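Local coordinates for protein glycoside hydrolase family 31 (Trueperella pyogenes, PDB 5I0F) that degrades cycloalternan, a cyclic glucose tetrasaccharide, probably by hydrolysing its glycosidic bonds through a covalent glycosyl-enzyme intermediate, at residues 173-178 with 238-243; 229-234 with 281-286; 275-280 with 647-652. All coordinates share one frame; numbering follows the deposited sequence.

Contact 1 (173-178 with 238-243); sequences EHVVGF and YDVAAT
Phe178 and Val175 of strand 174-179 face Tyr238 and Val240 of strand 236-240 across the interior of a beta-sandwich. The first strand is an edge of a five-stranded mixed sheet, the second a member of a six-stranded antiparallel sheet, and the CA atoms of Val175 and Val240 are 7.9 Å apart, so side chains alone bridge the interval. Phe178 loses the most surface to the facing segment. CE1 of Phe178 stands 3.5 Å above the plane of the Tyr238 ring, over its centre, and its closest atom there is Tyr238 CG, also at 3.5 Å. The ring planes are inclined at 39° with centroids 4.6 Å apart, an oblique pairing.

Val240 serves two neighbours with its two branches. With CG1 anti to the backbone N (chi1 -170°), that methyl meets Val175 CG2 at 3.6 Å, while Val240 CG2 lies beside the far end of the phenyl ring, 4.1 Å from Phe178 CE2.

Further out, backbone hydrogen bonds between Phe178 and both Met213 and Phe215 tie its corner of the chain to strand 212-219. Phe178 itself has a positive phi of 66°, where the chain turns. Phe228 of strand 225-230 touches both rings, and Leu192 of strand 191-194 lies against Phe178 and Val240. The phenol OH of Tyr238 is hydrogen-bonded to Thr236 OG1.

Around Val240, the centre of an inverse gamma turn, Asp239 forms an Asx motif that probably steadies the bend. Asp239, whose carboxylate also forms a salt bridge with Arg191, accepts two backbone N-H groups on OD1: Ala242 N at 3.0 Å, nearly in line with the C-O bond, and Thr243 N, also at 3.0 Å, through the syn lone pair in a nearly straight bond.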
ATOM      1  N   GLU A 173      -5.883  16.209 -22.866  1.00 26.21           N
ATOM      2  CA  GLU A 173      -4.897  15.728 -21.891  1.00 24.83           C
ATOM      3  C   GLU A 173      -5.442  14.611 -21.003  1.00 24.21           C
ATOM      4  O   GLU A 173      -6.617  14.620 -20.630  1.00 24.51           O
ATOM      5  CB  GLU A 173      -4.345  16.883 -21.058  1.00 25.00           C
ATOM      6  CG  GLU A 173      -3.318  17.680 -21.849  1.00 25.55           C
ATOM      7  CD  GLU A 173      -2.743  18.889 -21.142  1.00 26.47           C
ATOM      8  OE1 GLU A 173      -3.398  19.493 -20.259  1.00 25.79           O
ATOM      9  OE2 GLU A 173      -1.616  19.291 -21.522  1.00 27.45           O
ATOM     10  N   HIS A 174      -4.549  13.684 -20.660  1.00 23.41           N
ATOM     11  CA  HIS A 174      -4.809  12.528 -19.815  1.00 22.75           C
ATOM     12  C   HIS A 174      -3.896  12.604 -18.598  1.00 22.57           C
ATOM     13  O   HIS A 174      -2.759  13.105 -18.693  1.00 22.96           O
ATOM     14  CB  HIS A 174      -4.503  11.271 -20.588  1.00 23.15           C
ATOM     15  CG  HIS A 174      -5.237  11.179 -21.874  1.00 23.89           C
ATOM     16  ND1 HIS A 174      -6.500  10.640 -21.966  1.00 24.76           N
ATOM     17  CD2 HIS A 174      -4.918  11.616 -23.114  1.00 24.62           C
ATOM     18  CE1 HIS A 174      -6.906  10.702 -23.222  1.00 25.12           C
ATOM     19  NE2 HIS A 174      -5.969  11.302 -23.933  1.00 25.12           N
ATOM     20  N   VAL A 175      -4.397  12.140 -17.458  1.00 21.51           N
ATOM     21  CA  VAL A 175      -3.693  12.265 -16.192  1.00 21.21           C
ATOM     22  C   VAL A 175      -3.374  10.875 -15.660  1.00 20.69           C
ATOM     23  O   VAL A 175      -4.277  10.087 -15.392  1.00 20.63           O
ATOM     24  CB  VAL A 175      -4.508  13.059 -15.149  1.00 21.15           C
ATOM     25  CG1 VAL A 175      -3.663  13.303 -13.902  1.00 21.17           C
ATOM     26  CG2 VAL A 175      -4.958  14.391 -15.726  1.00 21.69           C
ATOM     27  N   VAL A 176      -2.089  10.564 -15.537  1.00 20.96           N
ATOM     28  CA  VAL A 176      -1.654   9.253 -15.031  1.00 20.78           C
ATOM     29  C   VAL A 176      -0.707   9.467 -13.873  1.00 21.38           C
ATOM     30  O   VAL A 176       0.259  10.221 -13.982  1.00 21.69           O
ATOM     31  CB  VAL A 176      -0.978   8.422 -16.122  1.00 20.91           C
ATOM     32  CG1 VAL A 176      -0.501   7.089 -15.565  1.00 20.88           C
ATOM     33  CG2 VAL A 176      -1.936   8.208 -17.281  1.00 20.93           C
ATOM     34  N   GLY A 177      -0.999   8.801 -12.761  1.00 21.09           N
ATOM     35  CA  GLY A 177      -0.149   8.868 -11.598  1.00 21.04           C
ATOM     36  C   GLY A 177      -0.891   8.704 -10.295  1.00 20.60           C
ATOM     37  O   GLY A 177      -1.860   7.923 -10.181  1.00 21.23           O
ATOM     38  N   PHE A 178      -0.430   9.481  -9.325  1.00 19.95           N
ATOM     39  CA  PHE A 178      -0.863   9.432  -7.941  1.00 19.47           C
ATOM     40  C   PHE A 178      -0.496   8.122  -7.242  1.00 18.91           C
ATOM     41  O   PHE A 178      -1.138   7.743  -6.249  1.00 18.24           O
ATOM     42  CB  PHE A 178      -2.356   9.732  -7.824  1.00 19.89           C
ATOM     43  CG  PHE A 178      -2.774  11.005  -8.517  1.00 20.38           C
ATOM     44  CD1 PHE A 178      -2.377  12.232  -8.027  1.00 20.48           C
ATOM     45  CD2 PHE A 178      -3.587  10.972  -9.640  1.00 20.51           C
ATOM     46  CE1 PHE A 178      -2.759  13.396  -8.645  1.00 20.94           C
ATOM     47  CE2 PHE A 178      -3.991  12.147 -10.250  1.00 20.84           C
ATOM     48  CZ  PHE A 178      -3.567  13.360  -9.764  1.00 20.80           C
ATOM     49  N   TYR A 238      -7.323  15.444  -4.748  1.00 19.57           N
ATOM     50  CA  TYR A 238      -7.296  15.803  -6.179  1.00 20.10           C
ATOM     51  C   TYR A 238      -8.685  15.638  -6.771  1.00 20.22           C
ATOM     52  O   TYR A 238      -9.303  14.558  -6.658  1.00 20.38           O
ATOM     53  CB  TYR A 238      -6.264  14.940  -6.964  1.00 19.92           C
ATOM     54  CG  TYR A 238      -4.902  15.029  -6.334  1.00 20.09           C
ATOM     55  CD1 TYR A 238      -4.045  16.082  -6.644  1.00 20.67           C
ATOM     56  CD2 TYR A 238      -4.490  14.110  -5.366  1.00 20.28           C
ATOM     57  CE1 TYR A 238      -2.818  16.204  -6.016  1.00 21.29           C
ATOM     58  CE2 TYR A 238      -3.265  14.225  -4.731  1.00 20.02           C
ATOM     59  CZ  TYR A 238      -2.438  15.276  -5.060  1.00 20.51           C
ATOM     60  OH  TYR A 238      -1.230  15.404  -4.455  1.00 21.52           O
ATOM     61  N   ASP A 239      -9.187  16.717  -7.366  1.00 20.52           N
ATOM     62  CA  ASP A 239     -10.398  16.702  -8.180  1.00 21.00           C
ATOM     63  C   ASP A 239      -9.906  16.918  -9.601  1.00 20.61           C
ATOM     64  O   ASP A 239      -9.557  18.049  -9.997  1.00 20.31           O
ATOM     65  CB  ASP A 239     -11.339  17.814  -7.712  1.00 22.17           C
ATOM     66  CG  ASP A 239     -12.675  17.800  -8.412  1.00 23.13           C
ATOM     67  OD1 ASP A 239     -12.743  17.635  -9.632  1.00 23.51           O
ATOM     68  OD2 ASP A 239     -13.683  17.983  -7.727  1.00 24.77           O
ATOM     69  N   VAL A 240      -9.812  15.824 -10.344  1.00 20.41           N
ATOM     70  CA  VAL A 240      -9.077  15.823 -11.595  1.00 20.61           C
ATOM     71  C   VAL A 240     -10.051  16.142 -12.722  1.00 21.68           C
ATOM     72  O   VAL A 240     -10.455  15.272 -13.502  1.00 21.40           O
ATOM     73  CB  VAL A 240      -8.321  14.516 -11.848  1.00 20.57           C
ATOM     74  CG1 VAL A 240      -7.374  14.673 -13.039  1.00 20.63           C
ATOM     75  CG2 VAL A 240      -7.528  14.112 -10.600  1.00 20.43           C
ATOM     76  N   ALA A 241     -10.420  17.412 -12.785  1.00 22.18           N
ATOM     77  CA  ALA A 241     -11.357  17.887 -13.794  1.00 23.32           C
ATOM     78  C   ALA A 241     -12.709  17.164 -13.744  1.00 24.46           C
ATOM     79  O   ALA A 241     -13.303  16.877 -14.805  1.00 25.39           O
ATOM     80  CB  ALA A 241     -10.728  17.803 -15.192  1.00 23.89           C
ATOM     81  N   ALA A 242     -13.179  16.866 -12.531  1.00 24.23           N
ATOM     82  CA  ALA A 242     -14.479  16.243 -12.321  1.00 25.62           C
ATOM     83  C   ALA A 242     -15.496  17.363 -12.109  1.00 27.29           C
ATOM     84  O   ALA A 242     -16.458  17.462 -12.850  1.00 28.16           O
ATOM     85  CB  ALA A 242     -14.451  15.301 -11.121  1.00 25.24           C
ATOM     86  N   THR A 243     -15.243  18.253 -11.145  1.00 27.36           N
ATOM     87  CA  THR A 243     -16.166  19.369 -10.865  1.00 28.08           C
ATOM     88  C   THR A 243     -16.106  20.513 -11.883  1.00 28.98           C
ATOM     89  O   THR A 243     -17.150  21.001 -12.330  1.00 29.38           O
ATOM     90  CB  THR A 243     -15.898  19.963  -9.474  1.00 28.40           C
ATOM     91  OG1 THR A 243     -15.879  18.908  -8.519  1.00 28.19           O
ATOM     92  CG2 THR A 243     -16.984  20.990  -9.081  1.00 29.51           C
TER

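Contact 2 (229-234 with 281-286); sequences HVETTR and LDVAGR
Glu231, in the segment that continues strand 225-230, and Val283, in the last turn of helix 273-284, bring their CA atoms to 9.1 Å, with the CB atoms of both directed into the gap. On the helix side one methyl makes the close contacts. Val283 CG1, anti to its own backbone N (chi1 168°), reaches the imidazole of His229 at the edge, near the ring plane, 3.7 Å from CE1 and 3.8 Å from ND1. The two side chains approach from opposite directions. The same methyl lies 4.0 Å from Glu231 OE2, whose side chain crosses that of Val283 at a slant.

The backbone of Glu231 passes over the histidine, its CA 3.8 Å above one face of the His229 ring, toward the rim. The ring is held by neighbours as well, through an edge-to-face pairing with Phe280 and a hydrogen bond from Asn267 ND2 to ND1. Asn267, on strand 263-271, also bonds Glu231 OE2 and touches Val283, so it contacts all three residues.

Where the helix ends, Gly285 leaves helical geometry with a positive phi of 122°, although its N still bonds Leu281 O at 2.9 Å. Arg286 then turns back to Asp282 in a salt bridge, NH2 to OD1 2.8 Å, meeting the carboxylate from above its plane while Leu281 CB covers one guanidinium face.

Between the segments the contact is van der Waals, a methyl against an imidazole edge and a carboxylate oxygen whose polar partner is Asn267. Because an amide N-H occupies His229 ND1, that nitrogen acts as acceptor, which probably leaves the ring proton on NE2 if the imidazole is neutral.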
ATOM      1  N   HIS A 229       4.266  17.703  -8.705  1.00 20.93           N
ATOM      2  CA  HIS A 229       4.511  16.964  -7.485  1.00 20.65           C
ATOM      3  C   HIS A 229       4.356  17.930  -6.345  1.00 20.68           C
ATOM      4  O   HIS A 229       5.126  18.875  -6.235  1.00 21.10           O
ATOM      5  CB  HIS A 229       5.902  16.331  -7.510  1.00 21.03           C
ATOM      6  CG  HIS A 229       6.396  15.855  -6.172  1.00 21.35           C
ATOM      7  ND1 HIS A 229       7.690  16.054  -5.755  1.00 21.71           N
ATOM      8  CD2 HIS A 229       5.771  15.203  -5.161  1.00 21.43           C
ATOM      9  CE1 HIS A 229       7.851  15.534  -4.555  1.00 22.39           C
ATOM     10  NE2 HIS A 229       6.702  15.002  -4.172  1.00 21.80           N
ATOM     11  N   VAL A 230       3.356  17.708  -5.503  1.00 20.42           N
ATOM     12  CA  VAL A 230       3.198  18.529  -4.323  1.00 20.89           C
ATOM     13  C   VAL A 230       4.234  17.973  -3.330  1.00 21.45           C
ATOM     14  O   VAL A 230       4.122  16.833  -2.914  1.00 19.87           O
ATOM     15  CB  VAL A 230       1.770  18.460  -3.740  1.00 21.04           C
ATOM     16  CG1 VAL A 230       1.608  19.443  -2.577  1.00 21.50           C
ATOM     17  CG2 VAL A 230       0.722  18.734  -4.816  1.00 21.01           C
ATOM     18  N   GLU A 231       5.246  18.769  -2.987  1.00 22.56           N
ATOM     19  CA  GLU A 231       6.369  18.282  -2.178  1.00 24.42           C
ATOM     20  C   GLU A 231       6.025  18.297  -0.694  1.00 24.06           C
ATOM     21  O   GLU A 231       6.375  19.207   0.048  1.00 24.01           O
ATOM     22  CB  GLU A 231       7.687  19.035  -2.460  1.00 26.80           C
ATOM     23  CG  GLU A 231       8.913  18.195  -2.048  1.00 28.76           C
ATOM     24  CD  GLU A 231      10.240  18.816  -2.438  1.00 31.47           C
ATOM     25  OE1 GLU A 231      11.095  18.996  -1.560  1.00 36.17           O
ATOM     26  OE2 GLU A 231      10.452  19.144  -3.608  1.00 32.05           O
ATOM     27  N   THR A 232       5.317  17.248  -0.284  1.00 23.09           N
ATOM     28  CA  THR A 232       4.819  17.113   1.069  1.00 22.57           C
ATOM     29  C   THR A 232       4.591  15.632   1.345  1.00 22.12           C
ATOM     30  O   THR A 232       4.370  14.865   0.395  1.00 21.39           O
ATOM     31  CB  THR A 232       3.493  17.867   1.265  1.00 22.62           C
ATOM     32  OG1 THR A 232       3.117  17.809   2.649  1.00 23.03           O
ATOM     33  CG2 THR A 232       2.342  17.269   0.422  1.00 22.32           C
ATOM     34  N   THR A 233       4.646  15.254   2.620  1.00 21.63           N
ATOM     35  CA  THR A 233       4.166  13.928   3.073  1.00 21.73           C
ATOM     36  C   THR A 233       2.848  13.994   3.843  1.00 21.68           C
ATOM     37  O   THR A 233       2.370  12.978   4.358  1.00 21.76           O
ATOM     38  CB  THR A 233       5.235  13.162   3.887  1.00 21.73           C
ATOM     39  OG1 THR A 233       5.546  13.896   5.074  1.00 22.18           O
ATOM     40  CG2 THR A 233       6.512  12.950   3.045  1.00 22.13           C
ATOM     41  N   ARG A 234       2.233  15.173   3.889  1.00 21.84           N
ATOM     42  CA  ARG A 234       0.893  15.312   4.425  1.00 21.92           C
ATOM     43  C   ARG A 234      -0.112  14.875   3.368  1.00 21.16           C
ATOM     44  O   ARG A 234       0.223  14.704   2.200  1.00 20.11           O
ATOM     45  CB  ARG A 234       0.613  16.755   4.874  1.00 22.66           C
ATOM     46  CG  ARG A 234       1.616  17.278   5.886  1.00 23.60           C
ATOM     47  CD  ARG A 234       1.125  18.531   6.610  1.00 24.31           C
ATOM     48  NE  ARG A 234       2.083  19.030   7.594  1.00 25.16           N
ATOM     49  CZ  ARG A 234       3.136  19.825   7.340  1.00 26.47           C
ATOM     50  NH1 ARG A 234       3.441  20.228   6.100  1.00 26.42           N
ATOM     51  NH2 ARG A 234       3.914  20.227   8.354  1.00 27.45           N
ATOM     52  N   LEU A 281      11.719  11.466 -10.478  1.00 21.92           N
ATOM     53  CA  LEU A 281      12.730  10.562  -9.914  1.00 23.12           C
ATOM     54  C   LEU A 281      13.965  11.273  -9.335  1.00 23.80           C
ATOM     55  O   LEU A 281      14.516  10.825  -8.309  1.00 22.92           O
ATOM     56  CB  LEU A 281      13.172   9.525 -10.959  1.00 24.11           C
ATOM     57  CG  LEU A 281      12.077   8.561 -11.412  1.00 24.30           C
ATOM     58  CD1 LEU A 281      12.682   7.523 -12.352  1.00 24.87           C
ATOM     59  CD2 LEU A 281      11.381   7.886 -10.252  1.00 24.55           C
ATOM     60  N   ASP A 282      14.394  12.363  -9.973  1.00 24.15           N
ATOM     61  CA  ASP A 282      15.454  13.192  -9.431  1.00 25.94           C
ATOM     62  C   ASP A 282      15.130  13.726  -8.022  1.00 25.53           C
ATOM     63  O   ASP A 282      16.034  13.862  -7.213  1.00 26.01           O
ATOM     64  CB  ASP A 282      15.787  14.373 -10.357  1.00 27.74           C
ATOM     65  CG  ASP A 282      16.581  13.959 -11.586  1.00 29.23           C
ATOM     66  OD1 ASP A 282      17.242  12.892 -11.559  1.00 30.72           O
ATOM     67  OD2 ASP A 282      16.546  14.724 -12.572  1.00 30.53           O
ATOM     68  N   VAL A 283      13.860  14.002  -7.749  1.00 24.19           N
ATOM     69  CA  VAL A 283      13.416  14.487  -6.448  1.00 24.72           C
ATOM     70  C   VAL A 283      13.108  13.332  -5.471  1.00 24.24           C
ATOM     71  O   VAL A 283      13.511  13.366  -4.294  1.00 24.03           O
ATOM     72  CB  VAL A 283      12.194  15.413  -6.643  1.00 25.63           C
ATOM     73  CG1 VAL A 283      11.495  15.735  -5.331  1.00 26.20           C
ATOM     74  CG2 VAL A 283      12.635  16.695  -7.332  1.00 26.55           C
ATOM     75  N   ALA A 284      12.420  12.308  -5.965  1.00 23.42           N
ATOM     76  CA  ALA A 284      11.937  11.206  -5.130  1.00 22.90           C
ATOM     77  C   ALA A 284      12.996  10.180  -4.759  1.00 22.89           C
ATOM     78  O   ALA A 284      13.003   9.722  -3.637  1.00 22.95           O
ATOM     79  CB  ALA A 284      10.761  10.516  -5.787  1.00 22.63           C
ATOM     80  N   GLY A 285      13.875   9.837  -5.693  1.00 23.26           N
ATOM     81  CA  GLY A 285      14.843   8.747  -5.548  1.00 24.23           C
ATOM     82  C   GLY A 285      14.596   7.780  -6.688  1.00 24.70           C
ATOM     83  O   GLY A 285      13.505   7.738  -7.227  1.00 25.56           O
ATOM     84  N   ARG A 286      15.623   7.048  -7.083  1.00 25.88           N
ATOM     85  CA  ARG A 286      15.564   6.164  -8.248  1.00 26.65           C
ATOM     86  C   ARG A 286      15.647   4.699  -7.832  1.00 26.00           C
ATOM     87  O   ARG A 286      16.260   4.407  -6.833  1.00 25.31           O
ATOM     88  CB  ARG A 286      16.718   6.476  -9.192  1.00 27.92           C
ATOM     89  CG  ARG A 286      16.509   7.751  -9.985  1.00 28.80           C
ATOM     90  CD  ARG A 286      17.719   8.113 -10.815  1.00 29.32           C
ATOM     91  NE  ARG A 286      17.459   9.358 -11.534  1.00 29.65           N
ATOM     92  CZ  ARG A 286      16.793   9.470 -12.682  1.00 30.27           C
ATOM     93  NH1 ARG A 286      16.311   8.399 -13.327  1.00 29.77           N
ATOM     94  NH2 ARG A 286      16.632  10.679 -13.217  1.00 30.74           N
TER

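Contact 3 (275-280 with 647-652); sequences DVLNGF and GKPLMR
Leu277 meets Gly647 and Pro649 because its CG is anti to the backbone N (chi1 179°) and a chi2 of 60° turns CD1 aside and leaves CD2 extended, anti to CA. This methyl lies 3.3 Å from Gly647 O and 3.9 Å from Pro649 CD. Asn278 reaches the glycine differently: its CB does not aim at the facing segment, yet a chi1 of -87° carries the amide over to Gly647, with OD1 3.5 Å and ND2 3.7 Å from CA. The absence of a side chain on Gly647 admits the amide this closely.

Gly647, with positive phi, ends helix 617-646, and the chain then runs on toward strand 651-652, an outermost strand of the antiparallel C-terminal sheet of this family 31 enzyme. The contact thus joins the helix following the sandwich strands to the start of that C-terminal region. The Asn278 amide is held through its nitrogen: ND2 bonds both Thr646 O and Thr274 O.

Beyond the glycine, Arg652 holds Pro649 O side-on with two nitrogens, NE at 2.9 Å and NH2 at 3.0 Å, the oxygen lying in the guanidinium plane. Lys648 CD lies 3.6 Å above one face of that guanidinium, toward its rim, and NH1 of Arg652 forms salt bridges with Asp657 and Asp675.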
ATOM      1  N   ASP A 275      10.907  12.543 -19.847  1.00 26.50           N
ATOM      2  CA  ASP A 275      11.497  13.735 -19.201  1.00 26.90           C
ATOM      3  C   ASP A 275      10.788  14.038 -17.869  1.00 25.67           C
ATOM      4  O   ASP A 275      11.423  14.341 -16.858  1.00 24.76           O
ATOM      5  CB  ASP A 275      11.401  14.992 -20.094  1.00 28.42           C
ATOM      6  CG  ASP A 275      12.284  14.934 -21.351  1.00 30.20           C
ATOM      7  OD1 ASP A 275      13.308  14.229 -21.355  1.00 30.95           O
ATOM      8  OD2 ASP A 275      11.943  15.616 -22.346  1.00 30.77           O
ATOM      9  N   VAL A 276       9.466  13.966 -17.888  1.00 24.89           N
ATOM     10  CA  VAL A 276       8.660  14.294 -16.705  1.00 24.35           C
ATOM     11  C   VAL A 276       8.889  13.302 -15.574  1.00 23.88           C
ATOM     12  O   VAL A 276       9.168  13.695 -14.412  1.00 23.36           O
ATOM     13  CB  VAL A 276       7.161  14.377 -17.047  1.00 24.19           C
ATOM     14  CG1 VAL A 276       6.310  14.530 -15.786  1.00 23.83           C
ATOM     15  CG2 VAL A 276       6.918  15.532 -18.007  1.00 24.80           C
ATOM     16  N   LEU A 277       8.792  12.016 -15.898  1.00 23.60           N
ATOM     17  CA  LEU A 277       9.034  10.993 -14.887  1.00 23.25           C
ATOM     18  C   LEU A 277      10.452  11.099 -14.342  1.00 23.56           C
ATOM     19  O   LEU A 277      10.632  11.039 -13.116  1.00 23.65           O
ATOM     20  CB  LEU A 277       8.712   9.582 -15.390  1.00 23.46           C
ATOM     21  CG  LEU A 277       8.940   8.411 -14.421  1.00 23.15           C
ATOM     22  CD1 LEU A 277       8.111   8.541 -13.143  1.00 22.90           C
ATOM     23  CD2 LEU A 277       8.606   7.109 -15.135  1.00 23.26           C
ATOM     24  N   ASN A 278      11.444  11.353 -15.196  1.00 23.98           N
ATOM     25  CA  ASN A 278      12.805  11.581 -14.697  1.00 24.97           C
ATOM     26  C   ASN A 278      12.950  12.770 -13.764  1.00 24.46           C
ATOM     27  O   ASN A 278      13.730  12.723 -12.812  1.00 25.01           O
ATOM     28  CB  ASN A 278      13.814  11.719 -15.832  1.00 26.69           C
ATOM     29  CG  ASN A 278      14.355  10.394 -16.257  1.00 27.50           C
ATOM     30  OD1 ASN A 278      15.139   9.764 -15.540  1.00 28.61           O
ATOM     31  ND2 ASN A 278      13.943   9.954 -17.414  1.00 28.75           N
ATOM     32  N   GLY A 279      12.207  13.831 -14.038  1.00 23.93           N
ATOM     33  CA  GLY A 279      12.184  14.976 -13.139  1.00 24.02           C
ATOM     34  C   GLY A 279      11.751  14.560 -11.750  1.00 23.30           C
ATOM     35  O   GLY A 279      12.406  14.891 -10.748  1.00 23.27           O
ATOM     36  N   PHE A 280      10.646  13.831 -11.695  1.00 22.69           N
ATOM     37  CA  PHE A 280      10.127  13.310 -10.429  1.00 21.86           C
ATOM     38  C   PHE A 280      11.122  12.377  -9.724  1.00 21.80           C
ATOM     39  O   PHE A 280      11.412  12.547  -8.524  1.00 21.29           O
ATOM     40  CB  PHE A 280       8.775  12.643 -10.659  1.00 21.22           C
ATOM     41  CG  PHE A 280       8.123  12.125  -9.386  1.00 20.40           C
ATOM     42  CD1 PHE A 280       7.998  12.937  -8.257  1.00 20.17           C
ATOM     43  CD2 PHE A 280       7.637  10.823  -9.324  1.00 20.31           C
ATOM     44  CE1 PHE A 280       7.411  12.452  -7.087  1.00 19.85           C
ATOM     45  CE2 PHE A 280       7.028  10.340  -8.166  1.00 19.54           C
ATOM     46  CZ  PHE A 280       6.919  11.160  -7.044  1.00 19.69           C
ATOM     47  N   GLY A 647      15.146   6.024 -17.004  1.00 26.96           N
ATOM     48  CA  GLY A 647      14.067   6.468 -16.121  1.00 26.63           C
ATOM     49  C   GLY A 647      12.685   5.929 -16.499  1.00 26.72           C
ATOM     50  O   GLY A 647      11.714   6.176 -15.789  1.00 27.15           O
ATOM     51  N   LYS A 648      12.589   5.182 -17.599  1.00 26.19           N
ATOM     52  CA  LYS A 648      11.335   4.558 -17.984  1.00 26.13           C
ATOM     53  C   LYS A 648      10.931   3.358 -17.079  1.00 25.00           C
ATOM     54  O   LYS A 648      11.784   2.697 -16.469  1.00 25.59           O
ATOM     55  CB  LYS A 648      11.410   4.090 -19.425  1.00 27.23           C
ATOM     56  CG  LYS A 648      11.528   5.223 -20.423  1.00 28.65           C
ATOM     57  CD  LYS A 648      11.359   4.674 -21.823  1.00 30.13           C
ATOM     58  CE  LYS A 648      11.681   5.697 -22.873  1.00 31.91           C
ATOM     59  NZ  LYS A 648      11.582   5.040 -24.193  1.00 32.77           N
ATOM     60  N   PRO A 649       9.630   3.077 -16.987  1.00 23.82           N
ATOM     61  CA  PRO A 649       9.173   1.855 -16.333  1.00 22.79           C
ATOM     62  C   PRO A 649       9.559   0.597 -17.117  1.00 22.14           C
ATOM     63  O   PRO A 649       9.839   0.680 -18.304  1.00 21.92           O
ATOM     64  CB  PRO A 649       7.649   1.994 -16.333  1.00 23.11           C
ATOM     65  CG  PRO A 649       7.354   3.404 -16.693  1.00 23.37           C
ATOM     66  CD  PRO A 649       8.517   3.918 -17.454  1.00 23.89           C
ATOM     67  N   LEU A 650       9.551  -0.547 -16.451  1.00 21.36           N
ATOM     68  CA  LEU A 650       9.690  -1.842 -17.126  1.00 21.41           C
ATOM     69  C   LEU A 650       8.299  -2.279 -17.562  1.00 20.99           C
ATOM     70  O   LEU A 650       8.084  -2.567 -18.718  1.00 21.30           O
ATOM     71  CB  LEU A 650      10.337  -2.882 -16.218  1.00 21.55           C
ATOM     72  CG  LEU A 650      10.554  -4.278 -16.791  1.00 21.60           C
ATOM     73  CD1 LEU A 650      11.564  -4.241 -17.928  1.00 22.15           C
ATOM     74  CD2 LEU A 650      11.039  -5.211 -15.694  1.00 21.69           C
ATOM     75  N   MET A 651       7.352  -2.292 -16.628  1.00 20.33           N
ATOM     76  CA  MET A 651       5.933  -2.486 -16.944  1.00 20.17           C
ATOM     77  C   MET A 651       5.356  -1.126 -17.277  1.00 20.48           C
ATOM     78  O   MET A 651       5.107  -0.311 -16.390  1.00 19.93           O
ATOM     79  CB  MET A 651       5.204  -3.134 -15.764  1.00 19.98           C
ATOM     80  CG  MET A 651       3.746  -3.445 -16.018  1.00 20.23           C
ATOM     81  SD  MET A 651       3.106  -4.505 -14.703  1.00 20.60           S
ATOM     82  CE  MET A 651       1.456  -4.855 -15.318  1.00 20.29           C
ATOM     83  N   ARG A 652       5.176  -0.880 -18.578  1.00 20.93           N
ATOM     84  CA  ARG A 652       5.270   0.481 -19.118  1.00 21.10           C
ATOM     85  C   ARG A 652       4.003   0.855 -19.864  1.00 21.01           C
ATOM     86  O   ARG A 652       3.683   0.257 -20.888  1.00 20.99           O
ATOM     87  CB  ARG A 652       6.497   0.588 -20.045  1.00 21.62           C
ATOM     88  CG  ARG A 652       6.737   1.949 -20.698  1.00 22.51           C
ATOM     89  CD  ARG A 652       7.904   1.890 -21.688  1.00 23.30           C
ATOM     90  NE  ARG A 652       9.106   1.360 -21.028  1.00 23.89           N
ATOM     91  CZ  ARG A 652      10.261   1.103 -21.637  1.00 24.96           C
ATOM     92  NH1 ARG A 652      10.414   1.347 -22.931  1.00 25.60           N
ATOM     93  NH2 ARG A 652      11.276   0.621 -20.932  1.00 24.97           N
TER

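How the contacts relate
Contacts 2 and 3 share helix 273-284 and have centres about 14 Å apart. They meet where Arg286 NH1 and Asn278 OD1, at 2.9 Å, form a probable hydrogen bond, and where Leu281 CD1 and Gly647 O pack at 3.8 Å. Contact 1, about 18 Å from contact 2 between centres, touches it through Tyr238 OH and Val230 CG2 at 3.9 Å; it does not touch contact 3, whose nearest atoms are about 8 Å away. None of the three supplies a residue to the glycan pockets. A link to a metal site comes from segment 229-234, where Arg234 NE bonds OD2 of Asp486, a calcium-site residue together with Asp253 and Leu254.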